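Ribosomal-protein-alanine acetyltransferase (PDB 5ISV) probably acetylates the N-terminal alanine of ribosomal protein bS18, taking the acetyl group from acetyl-CoA. Local coordinates at residues 19-24 / 71-76; 13-18 / 49-54. One frame throughout, in Å; residues are numbered along the deposited sequence. Where two conformers were deposited one is given.

Interaction 1: residues 19-24 / 71-76; sequences EQRAHA and VDPDYQ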
ATOM      1  N   GLU A  19       9.141   8.540  -4.734  1.00 22.04           N
ATOM      2  CA  GLU A  19       9.897   7.537  -3.989  1.00 23.10           C
ATOM      3  C   GLU A  19      11.307   8.060  -3.545  1.00 23.92           C
ATOM      4  O   GLU A  19      11.705   7.831  -2.387  1.00 25.92           O
ATOM      5  CB  GLU A  19       9.997   6.300  -4.863  1.00 22.89           C
ATOM      6  CG  GLU A  19      10.805   5.154  -4.263  1.00 23.48           C
ATOM      7  CD  GLU A  19      10.036   4.339  -3.248  1.00 25.87           C
ATOM      8  OE1 GLU A  19       8.830   4.532  -3.096  1.00 25.47           O
ATOM      9  OE2 GLU A  19      10.655   3.485  -2.576  1.00 31.83           O
ATOM     10  N   GLN A  20      12.013   8.787  -4.428  1.00 27.46           N
ATOM     11  CA  GLN A  20      13.317   9.403  -4.079  1.00 26.49           C
ATOM     12  C   GLN A  20      13.266  10.438  -2.977  1.00 27.82           C
ATOM     13  O   GLN A  20      14.207  10.612  -2.202  1.00 29.00           O
ATOM     14  CB  GLN A  20      13.931  10.101  -5.307  1.00 26.89           C
ATOM     15  CG  GLN A  20      14.157   9.240  -6.510  1.00 28.50           C
ATOM     16  CD  GLN A  20      14.607   7.835  -6.174  1.00 30.29           C
ATOM     17  OE1 GLN A  20      15.673   7.621  -5.572  1.00 32.58           O
ATOM     18  NE2 GLN A  20      13.762   6.868  -6.512  1.00 32.84           N
ATOM     19  N   ARG A  21      12.164  11.158  -2.943  1.00 26.07           N
ATOM     20  CA  ARG A  21      11.973  12.214  -1.992  1.00 27.98           C
ATOM     21  C   ARG A  21      11.467  11.648  -0.680  1.00 27.92           C
ATOM     22  O   ARG A  21      11.828  12.158   0.368  1.00 31.48           O
ATOM     23  CB  ARG A  21      11.003  13.235  -2.608  1.00 27.64           C
ATOM     24  CG  ARG A  21      11.603  14.008  -3.785  1.00 27.11           C
ATOM     25  CD  ARG A  21      10.542  14.758  -4.596  1.00 27.39           C
ATOM     26  NE  ARG A  21       9.664  15.517  -3.733  1.00 27.34           N
ATOM     27  CZ  ARG A  21       9.957  16.686  -3.170  1.00 28.62           C
ATOM     28  NH1 ARG A  21      11.140  17.256  -3.355  1.00 31.01           N
ATOM     29  NH2 ARG A  21       9.045  17.255  -2.382  1.00 31.75           N
ATOM     30  N   ALA A  22      10.644  10.591  -0.747  1.00 24.61           N
ATOM     31  CA  ALA A  22       9.935  10.057   0.423  1.00 23.35           C
ATOM     32  C   ALA A  22      10.634   8.945   1.209  1.00 24.71           C
ATOM     33  O   ALA A  22      10.527   8.859   2.428  1.00 27.04           O
ATOM     34  CB  ALA A  22       8.564   9.578  -0.005  1.00 23.14           C
ATOM     35  N   HIS A  23      11.353   8.109   0.496  1.00 24.00           N
ATOM     36  CA  HIS A  23      11.935   6.902   1.135  1.00 23.92           C
ATOM     37  C   HIS A  23      13.458   6.905   1.172  1.00 27.65           C
ATOM     38  O   HIS A  23      14.078   7.183   0.155  1.00 30.43           O
ATOM     39  CB  HIS A  23      11.425   5.676   0.380  1.00 23.60           C
ATOM     40  CG  HIS A  23       9.993   5.351   0.646  1.00 22.21           C
ATOM     41  ND1 HIS A  23       9.285   4.411  -0.078  1.00 21.82           N
ATOM     42  CD2 HIS A  23       9.159   5.750   1.641  1.00 22.53           C
ATOM     43  CE1 HIS A  23       8.063   4.303   0.409  1.00 20.51           C
ATOM     44  NE2 HIS A  23       7.964   5.105   1.452  1.00 21.44           N
ATOM     45  N   ALA A  24      14.044   6.583   2.335  1.00 26.50           N
ATOM     46  CA  ALA A  24      15.501   6.420   2.493  1.00 29.16           C
ATOM     47  C   ALA A  24      16.105   5.195   1.809  1.00 29.47           C
ATOM     48  O   ALA A  24      17.305   5.190   1.530  1.00 31.03           O
ATOM     49  CB  ALA A  24      15.879   6.407   3.957  1.00 30.94           C
ATOM     50  N   VAL A  71       3.961   8.923   0.242  0.50 16.96           N
ATOM     51  CA  VAL A  71       3.423  10.301   0.102  0.50 17.56           C
ATOM     52  C   VAL A  71       4.601  11.253  -0.028  0.50 18.40           C
ATOM     53  O   VAL A  71       5.541  11.201   0.758  0.50 19.80           O
ATOM     54  CB  VAL A  71       2.501  10.696   1.283  0.50 18.15           C
ATOM     55  CG1 VAL A  71       2.115  12.173   1.202  0.50 17.76           C
ATOM     56  CG2 VAL A  71       1.214   9.881   1.276  0.50 19.66           C
ATOM     57  N   ASP A  72       4.524  12.157  -1.007  1.00 19.29           N
ATOM     58  CA  ASP A  72       5.582  13.122  -1.208  1.00 21.41           C
ATOM     59  C   ASP A  72       5.740  13.989   0.056  1.00 21.49           C
ATOM     60  O   ASP A  72       4.731  14.365   0.650  1.00 23.49           O
ATOM     61  CB  ASP A  72       5.243  13.994  -2.415  1.00 23.61           C
ATOM     62  CG  ASP A  72       6.340  14.927  -2.757  1.00 27.08           C
ATOM     63  OD1 ASP A  72       6.526  15.954  -2.061  1.00 27.49           O
ATOM     64  OD2 ASP A  72       7.087  14.570  -3.688  1.00 33.95           O
ATOM     65  N   PRO A  73       6.980  14.253   0.507  1.00 22.25           N
ATOM     66  CA  PRO A  73       7.123  14.976   1.792  1.00 25.81           C
ATOM     67  C   PRO A  73       6.490  16.375   1.870  1.00 28.47           C
ATOM     68  O   PRO A  73       6.212  16.836   2.978  1.00 30.44           O
ATOM     69  CB  PRO A  73       8.642  15.064   2.018  1.00 31.08           C
ATOM     70  CG  PRO A  73       9.278  14.649   0.738  1.00 29.91           C
ATOM     71  CD  PRO A  73       8.287  13.820  -0.028  1.00 25.86           C
ATOM     72  N   ASP A  74       6.221  17.006   0.723  1.00 27.19           N
ATOM     73  CA  ASP A  74       5.483  18.285   0.667  1.00 29.32           C
ATOM     74  C   ASP A  74       4.013  18.147   1.024  1.00 29.42           C
ATOM     75  O   ASP A  74       3.321  19.164   1.175  1.00 31.85           O
ATOM     76  CB  ASP A  74       5.539  18.873  -0.743  1.00 35.18           C
ATOM     77  CG  ASP A  74       6.874  19.483  -1.076  1.00 41.89           C
ATOM     78  OD1 ASP A  74       7.745  19.623  -0.185  1.00 41.66           O
ATOM     79  OD2 ASP A  74       7.039  19.855  -2.256  1.00 47.73           O
ATOM     80  N   TYR A  75       3.522  16.915   1.129  1.00 26.85           N
ATOM     81  CA  TYR A  75       2.131  16.606   1.318  1.00 24.97           C
ATOM     82  C   TYR A  75       1.852  15.747   2.576  1.00 24.55           C
ATOM     83  O   TYR A  75       0.771  15.185   2.688  1.00 26.76           O
ATOM     84  CB  TYR A  75       1.550  16.023   0.017  1.00 27.84           C
ATOM     85  CG  TYR A  75       1.766  16.887  -1.271  1.00 31.40           C
ATOM     86  CD1 TYR A  75       2.910  16.755  -2.072  1.00 38.38           C
ATOM     87  CD2 TYR A  75       0.794  17.764  -1.709  1.00 33.89           C
ATOM     88  CE1 TYR A  75       3.098  17.502  -3.246  1.00 37.88           C
ATOM     89  CE2 TYR A  75       0.962  18.513  -2.879  1.00 38.09           C
ATOM     90  CZ  TYR A  75       2.106  18.379  -3.667  1.00 36.25           C
ATOM     91  OH  TYR A  75       2.201  19.221  -4.827  1.00 39.04           O
ATOM     92  N   GLN A  76       2.768  15.764   3.551  1.00 22.11           N
ATOM     93  CA  GLN A  76       2.609  14.983   4.794  1.00 23.85           C
ATOM     94  C   GLN A  76       1.547  15.569   5.758  1.00 21.33           C
ATOM     95  O   GLN A  76       1.332  16.764   5.812  1.00 28.43           O
ATOM     96  CB  GLN A  76       3.915  14.899   5.539  1.00 25.11           C
ATOM     97  CG  GLN A  76       4.903  13.933   4.893  1.00 26.89           C
ATOM     98  CD  GLN A  76       6.298  13.904   5.501  1.00 31.13           C
ATOM     99  OE1 GLN A  76       7.053  12.950   5.237  1.00 34.59           O
ATOM    100  NE2 GLN A  76       6.686  14.934   6.275  1.00 36.01           N
TER
HETATM  101  O   HOH W   1       9.328  11.082   3.742  1.00 33.01           O
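Arg-21, on the last turn of helix 12-22, grips the carboxylate of Asp-72 side-on with two nitrogens, one for each oxygen. NE donates to OD2 of Asp-72 at 2.7 Å, and NH2 of Arg-21 reaches OD1 of Asp-72 at 2.9 Å on an almost straight line (176°). Both oxygens receive on their syn lone pairs, and the two flat groups lie nearly in one plane, 16° apart. NH2 of Arg-21 also forms a longer salt bridge of 3.3 Å to OD2 of Asp-74, whose carboxylate is steeply turned against the guanidinium. Two acidic groups thus share one cation, which would ease their mutual repulsion. A bend at chi3 (49°) brings the arginine's end round to the carboxylates, while CG of Pro-73 lies over one guanidinium face and CD of Pro-73 packs on CB of Arg-21 at 3.8 Å.

The loop 72-76 leads from strand 63-71 toward helix 80-94, the connection that in GNAT enzymes, with the N-terminal end of the following helix, binds the cofactor pyrophosphate; Val-71, which ends the strand, belongs to the predicted acetyl-CoA binding site.

Asp-72 is itself held by the loop: its OD1 takes the backbone N-H of Asp-74 on the anti lone pair, closing an Asx turn. CB of Ala-22 touches the carbonyl O of Val-71 at 3.5 Å, and a water donates to O of Ala-22. Where the helix ends, ND1 of His-23 donates to OE2 of Glu-19 at 3.0 Å, OE2 lying in the imidazole plane but ND1 above the carboxylate plane; that carboxylate also accepts from Trp-27 N and Asn-68 ND2.

Interaction 2: residues 13-18 / 49-54; sequences PAAYHI and GKMAAF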
ATOM      1  N   PRO A  13       7.234   7.403 -13.957  1.00 31.73           N
ATOM      2  CA  PRO A  13       8.298   8.379 -13.638  1.00 32.48           C
ATOM      3  C   PRO A  13       7.923   9.360 -12.488  1.00 29.78           C
ATOM      4  O   PRO A  13       8.754   9.665 -11.631  1.00 29.07           O
ATOM      5  CB  PRO A  13       8.509   9.115 -14.967  1.00 34.85           C
ATOM      6  CG  PRO A  13       8.000   8.185 -15.993  1.00 37.17           C
ATOM      7  CD  PRO A  13       6.855   7.458 -15.383  1.00 34.14           C
ATOM      8  N   ALA A  14       6.686   9.849 -12.475  1.00 27.42           N
ATOM      9  CA  ALA A  14       6.244  10.664 -11.376  1.00 24.79           C
ATOM     10  C   ALA A  14       6.253   9.888 -10.052  1.00 22.51           C
ATOM     11  O   ALA A  14       6.654  10.448  -9.015  1.00 23.01           O
ATOM     12  CB  ALA A  14       4.866  11.290 -11.656  1.00 25.96           C
ATOM     13  N   ALA A  15       5.888   8.597 -10.074  1.00 22.52           N
ATOM     14  CA  ALA A  15       5.899   7.826  -8.831  1.00 21.32           C
ATOM     15  C   ALA A  15       7.329   7.644  -8.347  1.00 20.67           C
ATOM     16  O   ALA A  15       7.586   7.762  -7.145  1.00 21.92           O
ATOM     17  CB  ALA A  15       5.162   6.509  -8.966  1.00 22.57           C
ATOM     18  N   TYR A  16       8.251   7.316  -9.270  1.00 22.61           N
ATOM     19  CA  TYR A  16       9.683   7.212  -8.931  1.00 24.35           C
ATOM     20  C   TYR A  16      10.266   8.479  -8.273  1.00 24.15           C
ATOM     21  O   TYR A  16      11.018   8.419  -7.314  1.00 26.00           O
ATOM     22  CB  TYR A  16      10.504   6.810 -10.191  1.00 26.54           C
ATOM     23  CG  TYR A  16      11.996   6.783  -9.968  1.00 30.27           C
ATOM     24  CD1 TYR A  16      12.586   5.654  -9.459  1.00 33.01           C
ATOM     25  CD2 TYR A  16      12.824   7.895 -10.250  1.00 32.37           C
ATOM     26  CE1 TYR A  16      13.950   5.584  -9.239  1.00 34.69           C
ATOM     27  CE2 TYR A  16      14.204   7.846 -10.023  1.00 35.37           C
ATOM     28  CZ  TYR A  16      14.769   6.674  -9.510  1.00 34.34           C
ATOM     29  OH  TYR A  16      16.131   6.580  -9.278  1.00 34.84           O
ATOM     30  N   HIS A  17       9.884   9.648  -8.803  1.00 24.38           N
ATOM     31  CA  HIS A  17      10.304  10.933  -8.253  1.00 25.45           C
ATOM     32  C   HIS A  17       9.836  11.092  -6.775  1.00 23.17           C
ATOM     33  O   HIS A  17      10.595  11.516  -5.916  1.00 24.45           O
ATOM     34  CB  HIS A  17       9.775  12.059  -9.196  1.00 27.00           C
ATOM     35  CG  HIS A  17      10.086  13.467  -8.753  1.00 29.70           C
ATOM     36  ND1 HIS A  17      11.337  14.030  -8.868  1.00 31.50           N
ATOM     37  CD2 HIS A  17       9.300  14.413  -8.181  1.00 34.68           C
ATOM     38  CE1 HIS A  17      11.301  15.279  -8.435  1.00 33.14           C
ATOM     39  NE2 HIS A  17      10.080  15.530  -7.993  1.00 33.55           N
ATOM     40  N   ILE A  18       8.602  10.699  -6.490  1.00 22.55           N
ATOM     41  CA  ILE A  18       8.101  10.678  -5.100  1.00 21.98           C
ATOM     42  C   ILE A  18       8.909   9.727  -4.210  1.00 23.49           C
ATOM     43  O   ILE A  18       9.318  10.070  -3.118  1.00 23.83           O
ATOM     44  CB  ILE A  18       6.598  10.342  -5.076  1.00 21.32           C
ATOM     45  CG1 ILE A  18       5.804  11.512  -5.694  1.00 21.97           C
ATOM     46  CG2 ILE A  18       6.106  10.055  -3.666  1.00 20.80           C
ATOM     47  CD1 ILE A  18       4.335  11.290  -5.865  1.00 22.63           C
ATOM     48  N   GLY A  49      -3.085  19.080  -9.518  1.00 24.80           N
ATOM     49  CA  GLY A  49      -2.419  18.751 -10.754  1.00 27.01           C
ATOM     50  C   GLY A  49      -1.117  18.007 -10.641  1.00 29.08           C
ATOM     51  O   GLY A  49      -0.561  17.571 -11.686  1.00 36.24           O
ATOM     52  N   LYS A  50      -0.606  17.836  -9.419  1.00 23.18           N
ATOM     53  CA  LYS A  50       0.680  17.177  -9.227  1.00 23.38           C
ATOM     54  C   LYS A  50       0.456  15.853  -8.488  1.00 22.07           C
ATOM     55  O   LYS A  50      -0.324  15.771  -7.512  1.00 22.78           O
ATOM     56  CB  LYS A  50       1.590  18.063  -8.368  1.00 26.12           C
ATOM     57  CG  LYS A  50       1.786  19.461  -8.935  1.00 28.80           C
ATOM     58  CD  LYS A  50       2.522  19.400 -10.252  1.00 30.78           C
ATOM     59  CE  LYS A  50       2.775  20.805 -10.766  1.00 32.96           C
ATOM     60  NZ  LYS A  50       3.797  20.753 -11.826  1.00 37.51           N
ATOM     61  N   MET A  51       1.136  14.774  -8.926  1.00 22.55           N
ATOM     62  CA  MET A  51       1.043  13.547  -8.149  1.00 21.02           C
ATOM     63  C   MET A  51       1.592  13.782  -6.751  1.00 20.91           C
ATOM     64  O   MET A  51       2.677  14.338  -6.606  1.00 23.79           O
ATOM     65  CB  MET A  51       1.815  12.453  -8.836  1.00 21.41           C
ATOM     66  CG  MET A  51       1.534  11.081  -8.187  1.00 20.49           C
ATOM     67  SD  MET A  51       2.552   9.695  -8.761  1.00 24.38           S
ATOM     68  CE  MET A  51       2.017   9.587 -10.464  1.00 25.04           C
ATOM     69  N   ALA A  52       0.814  13.379  -5.741  1.00 20.24           N
ATOM     70  CA  ALA A  52       1.189  13.564  -4.358  1.00 20.27           C
ATOM     71  C   ALA A  52       1.464  12.255  -3.584  1.00 19.74           C
ATOM     72  O   ALA A  52       2.191  12.257  -2.594  1.00 20.64           O
ATOM     73  CB  ALA A  52       0.117  14.383  -3.662  1.00 20.22           C
ATOM     74  N   ALA A  53       0.866  11.161  -4.039  1.00 18.51           N
ATOM     75  CA  ALA A  53       1.056   9.849  -3.381  1.00 17.74           C
ATOM     76  C   ALA A  53       0.739   8.743  -4.382  1.00 17.74           C
ATOM     77  O   ALA A  53       0.044   8.942  -5.364  1.00 19.32           O
ATOM     78  CB  ALA A  53       0.163   9.764  -2.154  1.00 18.32           C
ATOM     79  N   PHE A  54       1.269   7.540  -4.097  1.00 16.44           N
ATOM     80  CA  PHE A  54       0.912   6.371  -4.906  1.00 16.36           C
ATOM     81  C   PHE A  54       0.902   5.121  -4.002  1.00 16.00           C
ATOM     82  O   PHE A  54       1.486   5.147  -2.938  1.00 16.29           O
ATOM     83  CB  PHE A  54       1.939   6.132  -6.044  1.00 18.49           C
ATOM     84  CG  PHE A  54       3.313   5.795  -5.560  1.00 18.42           C
ATOM     85  CD1 PHE A  54       3.640   4.466  -5.211  1.00 19.47           C
ATOM     86  CD2 PHE A  54       4.288   6.747  -5.396  1.00 19.40           C
ATOM     87  CE1 PHE A  54       4.866   4.192  -4.714  1.00 20.46           C
ATOM     88  CE2 PHE A  54       5.532   6.454  -4.917  1.00 20.65           C
ATOM     89  CZ  PHE A  54       5.830   5.152  -4.569  1.00 19.69           C
TER
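Met-51 and Phe-54 reach from strand 50-60 to one face of helix 12-22, where Ala-14, Ala-15 and Ile-18 meet them. The thioether of Met-51 runs out with CG anti to the backbone N and bends only at chi3, so that its tip comes up against the helix: CE touches CB of Ala-14 at 3.5 Å, while SD lies 3.7 Å from the backbone N of Ala-15. Ile-18 crosses this chain obliquely, its CD1 set 3.6 Å from CG of Met-51 and 3.5 Å from the carbonyl O of Met-51.

Phe-54 has CG in the crowded position between backbone N and carbonyl carbon (chi1 64°). One face of its ring receives CB of Ala-15 in a CH-pi contact, 4.1 Å from the centroid and 27° off the normal. The ring's CE2 comes within 3.3 Å of the carbonyl O of Ala-15, and CG2 of Ile-18 meets this same CE2 obliquely at 3.9 Å. Phe-32 of helix 29-34 adds an edge-to-face stack to Phe-54.

Between the two large side chains, Ala-52 and Ala-53 both oppose Leu-45 of the neighbouring strand in a classic beta bulge. Over residues 13-18 and 50-54 the helix and strand axes come within 8.6 Å and cross at 78°, an apolar helix-on-sheet packing that seats the first helix of the GNAT fold on its central sheet.

Overall arrangement
Both interactions use helix 12-22: interaction 2 its earlier turns, interaction 1 its C-terminal end. Their centres are 9 Å apart, and their segments alternate along the chain, in the order 13-18, 19-24, 49-54, 71-76. The helix therefore packs first on strand 50-60, then on the loop leaving the adjacent antiparallel strand 63-71. The contacts join directly where N of Asp-72 lies 2.8 Å from O of Ala-52, a probable hydrogen bond, and where CG2 of Val-71 packs on CB of Ala-53. A buried apolar contact thus passes into a charged surface one that includes Val-71 of the predicted acetyl-CoA site, joining the first helix to the end of strand 63-71 and to the loop after it.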